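Long-range contact in regulatory protein (Bacillus megaterium, PDB 4UA1), which probably represses the mercury resistance operon while bound to its operator DNA and turns into a transcriptional activator when the dimer takes up mercury(II): residues C12-L25 against I52-D66. Numbering follows the deposited sequence.
Sequences CGVNKETIRYYERL and IKRMQELGFTLNEID
Leu25 packs against Leu62, Ile52 and Ile65, between helices 44-57 and 62-74, and this is the tightly packed part of the contact. Its CD1 lies against Leu62 CD2 at 3.5 Å. Its CD2 reaches Asp66 CA at 3.6 Å and, more distantly, Ile65 CG2, while its CB rests near Ile52 CD1. A branched leucine suits the spot because its two methyls can serve different neighbours on helix 62-74. With CG anti to the carbonyl carbon (chi1 -62°), the fork is directed into this apolar corner.

Arg20 extends the packing toward solvent. It is long enough to lay its flat guanidinium on Leu62, whose CD2 sits 3.4 Å above one face, offset toward the rim, while Glu17 OE2 lies over the opposite face in a long, purely charge-based salt bridge. Arg20 NH2 comes up against the end of the Gln56 side chain, their flat groups steeply tilted to each other.

The outer margins are looser and more exposed. Arg24, just past helix 18-22, takes the positive phi of its Schellman motif; its NH1 makes a salt bridge to Asp66 OD1 (3.1 Å), which is set obliquely to the guanidinium although the planes are nearly parallel (12°). Asp66 thus offers Arg24 a carboxylate while its backbone packs on Leu25. At the other margin the Lys53 chain, bent at chi2 (64°), slides past Val14 and lays its CE 3.9 Å from the O of Gly13, whose positive phi favours glycine.

Within the MerR-type helix-turn-helix domain, helix 18-22 with its flanking residues packs on helices 44-57 and 62-74. Leu69 of helix 62-74 also touches Leu25, and Leu129 of the second subunit packs on Met55 and Leu58.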
loop_
_atom_site.group_PDB
_atom_site.type_symbol
_atom_site.label_atom_id
_atom_site.label_comp_id
_atom_site.label_asym_id
_atom_site.label_seq_id
_atom_site.Cartn_x
_atom_site.Cartn_y
_atom_site.Cartn_z
ATOM N N CYS B 12 -5.135 -21.160 -7.498
ATOM C CA CYS B 12 -5.865 -20.136 -6.779
ATOM C C CYS B 12 -5.199 -18.792 -7.040
ATOM O O CYS B 12 -5.587 -17.787 -6.457
ATOM C CB CYS B 12 -5.881 -20.428 -5.282
ATOM S SG CYS B 12 -6.922 -21.802 -4.800
ATOM N N GLY B 13 -4.171 -18.787 -7.889
ATOM C CA GLY B 13 -3.429 -17.574 -8.182
ATOM C C GLY B 13 -2.423 -17.192 -7.109
ATOM O O GLY B 13 -2.161 -16.019 -6.893
ATOM N N VAL B 14 -1.875 -18.181 -6.419
ATOM C CA VAL B 14 -0.877 -17.947 -5.381
ATOM C C VAL B 14 0.383 -18.774 -5.676
ATOM O O VAL B 14 0.285 -19.974 -5.956
ATOM C CB VAL B 14 -1.453 -18.313 -3.977
ATOM C CG1 VAL B 14 -0.521 -17.880 -2.838
ATOM C CG2 VAL B 14 -2.821 -17.688 -3.793
ATOM N N ASN B 15 1.562 -18.145 -5.666
ATOM C CA ASN B 15 2.796 -18.903 -5.937
ATOM C C ASN B 15 3.143 -19.803 -4.752
ATOM O O ASN B 15 2.720 -19.527 -3.624
ATOM C CB ASN B 15 3.980 -17.987 -6.298
ATOM C CG ASN B 15 4.299 -16.975 -5.224
ATOM O OD1 ASN B 15 4.375 -17.305 -4.039
ATOM N ND2 ASN B 15 4.545 -15.734 -5.638
ATOM N N LYS B 16 3.959 -20.829 -5.004
ATOM C CA LYS B 16 3.933 -22.010 -4.164
ATOM C C LYS B 16 4.284 -21.580 -2.749
ATOM O O LYS B 16 5.406 -21.151 -2.453
ATOM C CB LYS B 16 4.898 -23.071 -4.701
ATOM N N GLU B 17 3.279 -21.745 -1.886
ATOM C CA GLU B 17 3.204 -20.968 -0.661
ATOM C C GLU B 17 3.280 -21.771 0.609
ATOM O O GLU B 17 2.255 -22.213 1.149
ATOM C CB GLU B 17 1.883 -20.225 -0.644
ATOM C CG GLU B 17 1.893 -19.002 0.204
ATOM C CD GLU B 17 2.704 -17.868 -0.437
ATOM O OE1 GLU B 17 3.672 -18.125 -1.189
ATOM O OE2 GLU B 17 2.321 -16.699 -0.233
ATOM N N THR B 18 4.478 -21.810 1.164
ATOM C CA THR B 18 4.689 -22.496 2.404
ATOM C C THR B 18 4.365 -21.565 3.548
ATOM O O THR B 18 4.075 -22.029 4.625
ATOM C CB THR B 18 6.132 -23.004 2.533
ATOM N N ILE B 19 4.402 -20.255 3.318
ATOM C CA ILE B 19 4.258 -19.327 4.429
ATOM C C ILE B 19 2.860 -19.463 4.982
ATOM O O ILE B 19 2.656 -19.388 6.184
ATOM C CB ILE B 19 4.563 -17.849 4.036
ATOM C CG1 ILE B 19 4.491 -16.942 5.277
ATOM C CG2 ILE B 19 3.625 -17.352 2.961
ATOM C CD1 ILE B 19 4.723 -15.474 5.005
ATOM N N ARG B 20 1.901 -19.738 4.113
ATOM C CA ARG B 20 0.516 -19.820 4.539
ATOM C C ARG B 20 0.304 -20.927 5.549
ATOM O O ARG B 20 -0.291 -20.682 6.591
ATOM C CB ARG B 20 -0.394 -20.043 3.340
ATOM C CG ARG B 20 -1.273 -18.890 2.994
ATOM C CD ARG B 20 -0.484 -17.656 2.763
ATOM N NE ARG B 20 -1.192 -16.793 1.831
ATOM C CZ ARG B 20 -0.860 -15.524 1.634
ATOM N NH1 ARG B 20 0.151 -14.997 2.305
ATOM N NH2 ARG B 20 -1.528 -14.778 0.777
ATOM N N TYR B 21 0.771 -22.142 5.271
ATOM C CA TYR B 21 0.583 -23.182 6.284
ATOM C C TYR B 21 1.636 -23.048 7.391
ATOM O O TYR B 21 1.407 -23.479 8.521
ATOM C CB TYR B 21 0.490 -24.615 5.702
ATOM C CG TYR B 21 1.589 -25.267 4.893
ATOM C CD1 TYR B 21 2.621 -25.970 5.514
ATOM C CD2 TYR B 21 1.501 -25.330 3.502
ATOM C CE1 TYR B 21 3.597 -26.632 4.767
ATOM C CE2 TYR B 21 2.463 -25.987 2.746
ATOM C CZ TYR B 21 3.509 -26.635 3.377
ATOM O OH TYR B 21 4.465 -27.281 2.607
ATOM N N TYR B 22 2.758 -22.421 7.071
ATOM C CA TYR B 22 3.765 -22.088 8.065
ATOM C C TYR B 22 3.086 -21.170 9.079
ATOM O O TYR B 22 3.351 -21.251 10.284
ATOM C CB TYR B 22 4.993 -21.407 7.425
ATOM C CG TYR B 22 6.315 -22.105 7.676
ATOM C CD2 TYR B 22 7.464 -21.802 6.939
ATOM C CE2 TYR B 22 7.458 -20.852 5.936
ATOM N N GLU B 23 2.206 -20.299 8.587
ATOM C CA GLU B 23 1.455 -19.389 9.459
ATOM C C GLU B 23 0.144 -19.935 9.975
ATOM O O GLU B 23 -0.595 -19.186 10.591
ATOM C CB GLU B 23 1.164 -18.076 8.750
ATOM C CG GLU B 23 2.326 -17.130 8.788
ATOM C CD GLU B 23 2.186 -16.030 7.779
ATOM O OE1 GLU B 23 1.126 -15.985 7.108
ATOM O OE2 GLU B 23 3.144 -15.236 7.634
ATOM N N ARG B 24 -0.165 -21.197 9.674
ATOM C CA ARG B 24 -1.400 -21.881 10.125
ATOM C C ARG B 24 -2.656 -21.483 9.317
ATOM O O ARG B 24 -3.720 -22.078 9.474
ATOM C CB ARG B 24 -1.618 -21.640 11.632
ATOM C CG ARG B 24 -3.033 -21.792 12.183
ATOM C CD ARG B 24 -3.305 -20.745 13.258
ATOM N NE ARG B 24 -4.703 -20.754 13.672
ATOM C CZ ARG B 24 -5.646 -19.947 13.192
ATOM N NH1 ARG B 24 -5.363 -19.037 12.268
ATOM N NH2 ARG B 24 -6.882 -20.055 13.650
ATOM N N LEU B 25 -2.517 -20.540 8.389
ATOM C CA LEU B 25 -3.658 -20.133 7.567
ATOM C C LEU B 25 -4.160 -21.268 6.680
ATOM O O LEU B 25 -5.363 -21.541 6.599
ATOM C CB LEU B 25 -3.305 -18.928 6.697
ATOM C CG LEU B 25 -2.930 -17.638 7.424
ATOM C CD1 LEU B 25 -2.516 -16.633 6.387
ATOM C CD2 LEU B 25 -4.060 -17.115 8.292
ATOM N N ILE B 52 -8.976 -16.798 1.201
ATOM C CA ILE B 52 -7.899 -15.968 1.699
ATOM C C ILE B 52 -7.433 -14.983 0.628
ATOM O O ILE B 52 -7.282 -13.777 0.883
ATOM C CB ILE B 52 -6.732 -16.838 2.178
ATOM C CG1 ILE B 52 -7.115 -17.539 3.481
ATOM C CG2 ILE B 52 -5.499 -16.002 2.389
ATOM C CD1 ILE B 52 -6.226 -18.687 3.813
ATOM N N LYS B 53 -7.217 -15.503 -0.574
ATOM C CA LYS B 53 -6.812 -14.661 -1.683
ATOM C C LYS B 53 -7.805 -13.493 -1.848
ATOM O O LYS B 53 -7.408 -12.321 -1.944
ATOM C CB LYS B 53 -6.693 -15.504 -2.968
ATOM C CG LYS B 53 -6.328 -14.723 -4.231
ATOM C CD LYS B 53 -4.953 -14.113 -4.099
ATOM C CE LYS B 53 -4.546 -13.324 -5.326
ATOM N NZ LYS B 53 -3.583 -12.251 -4.931
ATOM N N ARG B 54 -9.099 -13.792 -1.840
ATOM C CA ARG B 54 -10.059 -12.743 -2.145
ATOM C C ARG B 54 -10.189 -11.763 -1.005
ATOM O O ARG B 54 -10.388 -10.576 -1.245
ATOM C CB ARG B 54 -11.426 -13.316 -2.519
ATOM C CG ARG B 54 -11.310 -14.044 -3.826
ATOM C CD ARG B 54 -12.560 -14.732 -4.257
ATOM N NE ARG B 54 -12.205 -15.817 -5.162
ATOM C CZ ARG B 54 -13.042 -16.419 -6.001
ATOM N NH1 ARG B 54 -14.301 -15.998 -6.138
ATOM N NH2 ARG B 54 -12.590 -17.407 -6.752
ATOM N N MET B 55 -10.067 -12.243 0.227
ATOM C CA MET B 55 -10.085 -11.339 1.365
ATOM C C MET B 55 -8.941 -10.367 1.218
ATOM O O MET B 55 -9.105 -9.172 1.482
ATOM C CB MET B 55 -10.002 -12.091 2.701
ATOM C CG MET B 55 -11.350 -12.619 3.201
ATOM S SD MET B 55 -11.380 -13.016 4.965
ATOM C CE MET B 55 -10.244 -14.394 5.055
ATOM N N GLN B 56 -7.786 -10.858 0.759
ATOM C CA GLN B 56 -6.681 -9.931 0.542
ATOM C C GLN B 56 -6.958 -8.963 -0.582
ATOM O O GLN B 56 -6.531 -7.823 -0.518
ATOM C CB GLN B 56 -5.409 -10.669 0.246
ATOM C CG GLN B 56 -4.658 -11.057 1.472
ATOM C CD GLN B 56 -3.538 -12.002 1.124
ATOM O OE1 GLN B 56 -3.792 -13.157 0.740
ATOM N NE2 GLN B 56 -2.297 -11.528 1.224
ATOM N N GLU B 57 -7.687 -9.386 -1.600
ATOM C CA GLU B 57 -8.029 -8.442 -2.668
ATOM C C GLU B 57 -9.065 -7.454 -2.148
ATOM O O GLU B 57 -9.287 -6.401 -2.724
ATOM C CB GLU B 57 -8.516 -9.191 -3.910
ATOM C CG GLU B 57 -7.413 -10.102 -4.491
ATOM C CD GLU B 57 -7.890 -11.061 -5.575
ATOM O OE1 GLU B 57 -9.086 -11.408 -5.580
ATOM O OE2 GLU B 57 -7.060 -11.497 -6.407
ATOM N N LEU B 58 -9.687 -7.789 -1.026
ATOM C CA LEU B 58 -10.675 -6.902 -0.425
ATOM C C LEU B 58 -10.058 -6.016 0.647
ATOM O O LEU B 58 -10.778 -5.281 1.323
ATOM C CB LEU B 58 -11.824 -7.706 0.181
ATOM C CG LEU B 58 -12.712 -8.420 -0.839
ATOM C CD1 LEU B 58 -13.731 -9.291 -0.152
ATOM C CD2 LEU B 58 -13.386 -7.434 -1.755
ATOM N N GLY B 59 -8.744 -6.111 0.834
ATOM C CA GLY B 59 -8.064 -5.210 1.738
ATOM C C GLY B 59 -7.865 -5.686 3.156
ATOM O O GLY B 59 -7.457 -4.899 4.008
ATOM N N PHE B 60 -8.182 -6.946 3.445
ATOM C CA PHE B 60 -7.790 -7.529 4.735
ATOM C C PHE B 60 -6.297 -7.858 4.695
ATOM O O PHE B 60 -5.834 -8.484 3.740
ATOM C CB PHE B 60 -8.540 -8.821 5.045
ATOM C CG PHE B 60 -10.010 -8.686 5.255
ATOM C CD1 PHE B 60 -10.548 -8.807 6.521
ATOM C CD2 PHE B 60 -10.870 -8.565 4.181
ATOM C CE1 PHE B 60 -11.927 -8.757 6.713
ATOM C CE2 PHE B 60 -12.229 -8.499 4.366
ATOM C CZ PHE B 60 -12.759 -8.610 5.633
ATOM N N THR B 61 -5.558 -7.486 5.736
ATOM C CA THR B 61 -4.143 -7.868 5.862
ATOM C C THR B 61 -4.066 -9.311 6.258
ATOM O O THR B 61 -5.064 -9.863 6.733
ATOM C CB THR B 61 -3.407 -7.096 6.934
ATOM O OG1 THR B 61 -3.868 -7.577 8.207
ATOM C CG2 THR B 61 -3.645 -5.597 6.807
ATOM N N LEU B 62 -2.900 -9.928 6.065
ATOM C CA LEU B 62 -2.707 -11.317 6.466
ATOM C C LEU B 62 -3.007 -11.511 7.960
ATOM O O LEU B 62 -3.617 -12.488 8.374
ATOM C CB LEU B 62 -1.282 -11.778 6.179
ATOM C CG LEU B 62 -1.025 -12.506 4.861
ATOM C CD1 LEU B 62 0.442 -12.920 4.800
ATOM C CD2 LEU B 62 -1.965 -13.711 4.612
ATOM N N ASN B 63 -2.592 -10.543 8.758
ATOM C CA ASN B 63 -2.820 -10.580 10.183
ATOM C C ASN B 63 -4.287 -10.605 10.552
ATOM O O ASN B 63 -4.727 -11.454 11.335
ATOM C CB ASN B 63 -2.150 -9.379 10.823
ATOM C CG ASN B 63 -1.997 -9.538 12.292
ATOM O OD1 ASN B 63 -2.630 -8.821 13.066
ATOM N ND2 ASN B 63 -1.173 -10.496 12.700
ATOM N N GLU B 64 -5.043 -9.680 9.966
ATOM C CA GLU B 64 -6.492 -9.653 10.117
ATOM C C GLU B 64 -7.120 -10.978 9.700
ATOM O O GLU B 64 -8.029 -11.498 10.354
ATOM C CB GLU B 64 -7.083 -8.512 9.304
ATOM C CG GLU B 64 -6.573 -7.184 9.782
ATOM C CD GLU B 64 -7.165 -5.987 9.066
ATOM O OE1 GLU B 64 -7.493 -6.083 7.857
ATOM O OE2 GLU B 64 -7.254 -4.936 9.738
ATOM N N ILE B 65 -6.631 -11.525 8.601
ATOM C CA ILE B 65 -7.162 -12.774 8.092
ATOM C C ILE B 65 -6.893 -13.910 9.073
ATOM O O ILE B 65 -7.739 -14.785 9.273
ATOM C CB ILE B 65 -6.566 -13.063 6.713
ATOM C CG1 ILE B 65 -7.166 -12.076 5.685
ATOM C CG2 ILE B 65 -6.792 -14.501 6.316
ATOM C CD1 ILE B 65 -6.573 -12.165 4.315
ATOM N N ASP B 66 -5.735 -13.854 9.720
ATOM C CA ASP B 66 -5.333 -14.799 10.764
ATOM C C ASP B 66 -6.329 -14.792 11.931
ATOM O O ASP B 66 -6.825 -15.856 12.384
ATOM C CB ASP B 66 -3.940 -14.426 11.270
ATOM C CG ASP B 66 -3.278 -15.526 12.065
ATOM O OD1 ASP B 66 -3.980 -16.330 12.705
ATOM O OD2 ASP B 66 -2.033 -15.558 12.078
#